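Local coordinates for PUA domain-containing protein (Thermoplasma acidophilum DSM 1728, PDB 1Q7H) that is of unknown function but probably binds RNA through a PUA domain and may act in translation initiation, at residues 29-34 against 42-47. Sequence-based numbering, arbitrary orientation.
Sequences ESLEVA and YYIGGK
Glu32 and Tyr43 form an antiparallel hydrogen-bonded pair in the hairpin made by strands 32-35 and 40-44. Tyr43 N donates to Glu32 O at 2.7 Å, in the carbonyl plane; Glu32 N returns a bond to Tyr43 O at 3.1 Å. Both carbonyls also receive a CA-H...O contact, from Tyr42 and Leu31 respectively.

Two waters link the segments near the type I' turn, Ile44 to Lys47, that joins strand 40-44 to strand 47-52. One water receives the Gly45 N-H and donates to Ser30 O; another receives the Gly46 N-H and donates to Glu32 OE2, tying the turn to segment 29-34.

Apolar contacts lie on both sides of the sheet. Val33 CG2, anti to its backbone N, lies over one face of the Tyr42 ring, a CH-pi contact 4.1 Å from the centroid, while helix 9-20 touches this tyrosine through Arg14 and Ile15. An alanine in place of Tyr42 would probably open a gap beside Val33 and deprive that helix of a packing partner. Leu31 CD2 presses on Ile44 CG1 at 3.3 Å, a tight fit, and Ile44 CD1 reaches Glu29 CB at 3.9 Å; Glu29 OE2 is hydrogen-bonded to the hydroxyl of Tyr65. On the face shared by Glu32 and Tyr43, Ala34 CB meets Tyr43 CE2 at 3.9 Å.

The two backbone bonds of Glu32 and Tyr43 thus fix the pairing here, within the DUF1947 region, and toward the 44-47 turn water links the segments instead.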
loop_
_atom_site.group_PDB
_atom_site.type_symbol
_atom_site.label_atom_id
_atom_site.label_comp_id
_atom_site.label_asym_id
_atom_site.label_seq_id
_atom_site.Cartn_x
_atom_site.Cartn_y
_atom_site.Cartn_z
ATOM N N GLU A 29 8.325 -2.619 16.565
ATOM C CA GLU A 29 8.891 -1.356 16.088
ATOM C C GLU A 29 8.226 -0.171 16.796
ATOM O O GLU A 29 6.999 -0.095 16.875
ATOM C CB GLU A 29 8.676 -1.230 14.580
ATOM C CG GLU A 29 9.164 -2.433 13.780
ATOM C CD GLU A 29 10.530 -2.219 13.143
ATOM O OE1 GLU A 29 11.164 -1.171 13.402
ATOM O OE2 GLU A 29 10.967 -3.110 12.377
ATOM N N SER A 30 9.025 0.749 17.327
ATOM C CA SER A 30 8.444 1.906 17.994
ATOM C C SER A 30 8.060 2.897 16.911
ATOM O O SER A 30 8.746 3.014 15.899
ATOM C CB SER A 30 9.432 2.528 18.991
ATOM O OG SER A 30 10.621 2.945 18.360
ATOM N N LEU A 31 6.966 3.614 17.132
ATOM C CA LEU A 31 6.457 4.553 16.142
ATOM C C LEU A 31 6.268 5.994 16.613
ATOM O O LEU A 31 5.961 6.243 17.777
ATOM C CB LEU A 31 5.104 4.035 15.633
ATOM C CG LEU A 31 5.021 2.567 15.191
ATOM C CD1 LEU A 31 3.569 2.150 15.033
ATOM C CD2 LEU A 31 5.776 2.382 13.875
ATOM N N GLU A 32 6.454 6.940 15.697
ATOM C CA GLU A 32 6.218 8.344 15.995
ATOM C C GLU A 32 5.002 8.695 15.161
ATOM O O GLU A 32 4.866 8.219 14.036
ATOM C CB GLU A 32 7.366 9.232 15.547
ATOM C CG GLU A 32 8.684 8.951 16.194
ATOM C CD GLU A 32 9.726 9.932 15.728
ATOM O OE1 GLU A 32 9.798 11.045 16.294
ATOM O OE2 GLU A 32 10.456 9.599 14.773
ATOM N N VAL A 33 4.115 9.514 15.700
ATOM C CA VAL A 33 2.924 9.886 14.964
ATOM C C VAL A 33 2.923 11.385 14.709
ATOM O O VAL A 33 3.468 12.152 15.494
ATOM C CB VAL A 33 1.654 9.472 15.745
ATOM C CG1 VAL A 33 1.531 10.296 17.027
ATOM C CG2 VAL A 33 0.429 9.621 14.861
ATOM N N ALA A 34 2.323 11.795 13.597
ATOM C CA ALA A 34 2.237 13.203 13.235
ATOM C C ALA A 34 0.881 13.429 12.575
ATOM O O ALA A 34 0.288 12.489 12.050
ATOM C CB ALA A 34 3.366 13.566 12.282
ATOM N N TYR A 42 2.473 7.415 10.725
ATOM C CA TYR A 42 3.290 6.745 11.724
ATOM C C TYR A 42 4.655 6.503 11.080
ATOM O O TYR A 42 4.762 5.862 10.030
ATOM C CB TYR A 42 2.624 5.435 12.128
ATOM C CG TYR A 42 1.254 5.645 12.730
ATOM C CD1 TYR A 42 1.096 5.791 14.108
ATOM C CD2 TYR A 42 0.119 5.743 11.917
ATOM C CE1 TYR A 42 -0.164 6.033 14.669
ATOM C CE2 TYR A 42 -1.136 5.983 12.463
ATOM C CZ TYR A 42 -1.271 6.130 13.841
ATOM O OH TYR A 42 -2.506 6.398 14.388
ATOM N N TYR A 43 5.690 7.048 11.710
ATOM C CA TYR A 43 7.059 6.955 11.228
ATOM C C TYR A 43 7.879 5.904 11.956
ATOM O O TYR A 43 7.662 5.640 13.144
ATOM C CB TYR A 43 7.784 8.289 11.430
ATOM C CG TYR A 43 7.285 9.465 10.617
ATOM C CD1 TYR A 43 8.080 10.028 9.617
ATOM C CD2 TYR A 43 6.038 10.040 10.868
ATOM C CE1 TYR A 43 7.648 11.128 8.888
ATOM C CE2 TYR A 43 5.599 11.145 10.145
ATOM C CZ TYR A 43 6.408 11.681 9.157
ATOM O OH TYR A 43 5.975 12.769 8.433
ATOM N N ILE A 44 8.815 5.308 11.224
ATOM C CA ILE A 44 9.769 4.355 11.774
ATOM C C ILE A 44 11.093 4.910 11.256
ATOM O O ILE A 44 11.272 5.093 10.056
ATOM C CB ILE A 44 9.595 2.921 11.248
ATOM C CG1 ILE A 44 8.326 2.295 11.824
ATOM C CG2 ILE A 44 10.793 2.071 11.677
ATOM C CD1 ILE A 44 8.065 0.863 11.351
ATOM N N GLY A 45 12.001 5.233 12.163
ATOM C CA GLY A 45 13.284 5.772 11.753
ATOM C C GLY A 45 13.240 6.970 10.820
ATOM O O GLY A 45 14.007 7.025 9.861
ATOM N N GLY A 46 12.352 7.926 11.064
ATOM C CA GLY A 46 12.323 9.093 10.197
ATOM C C GLY A 46 11.564 8.996 8.879
ATOM O O GLY A 46 11.462 9.988 8.156
ATOM N N LYS A 47 11.036 7.822 8.547
ATOM C CA LYS A 47 10.277 7.677 7.307
ATOM C C LYS A 47 8.815 7.338 7.593
ATOM O O LYS A 47 8.517 6.591 8.520
ATOM C CB LYS A 47 10.883 6.584 6.423
ATOM C CG LYS A 47 12.089 7.016 5.602
ATOM C CD LYS A 47 12.233 6.153 4.344
ATOM C CE LYS A 47 12.766 4.748 4.631
ATOM N NZ LYS A 47 14.262 4.701 4.679
HETATM O O HOH W 1 10.551 5.373 14.981
HETATM O O HOH W 2 10.729 7.533 13.476
#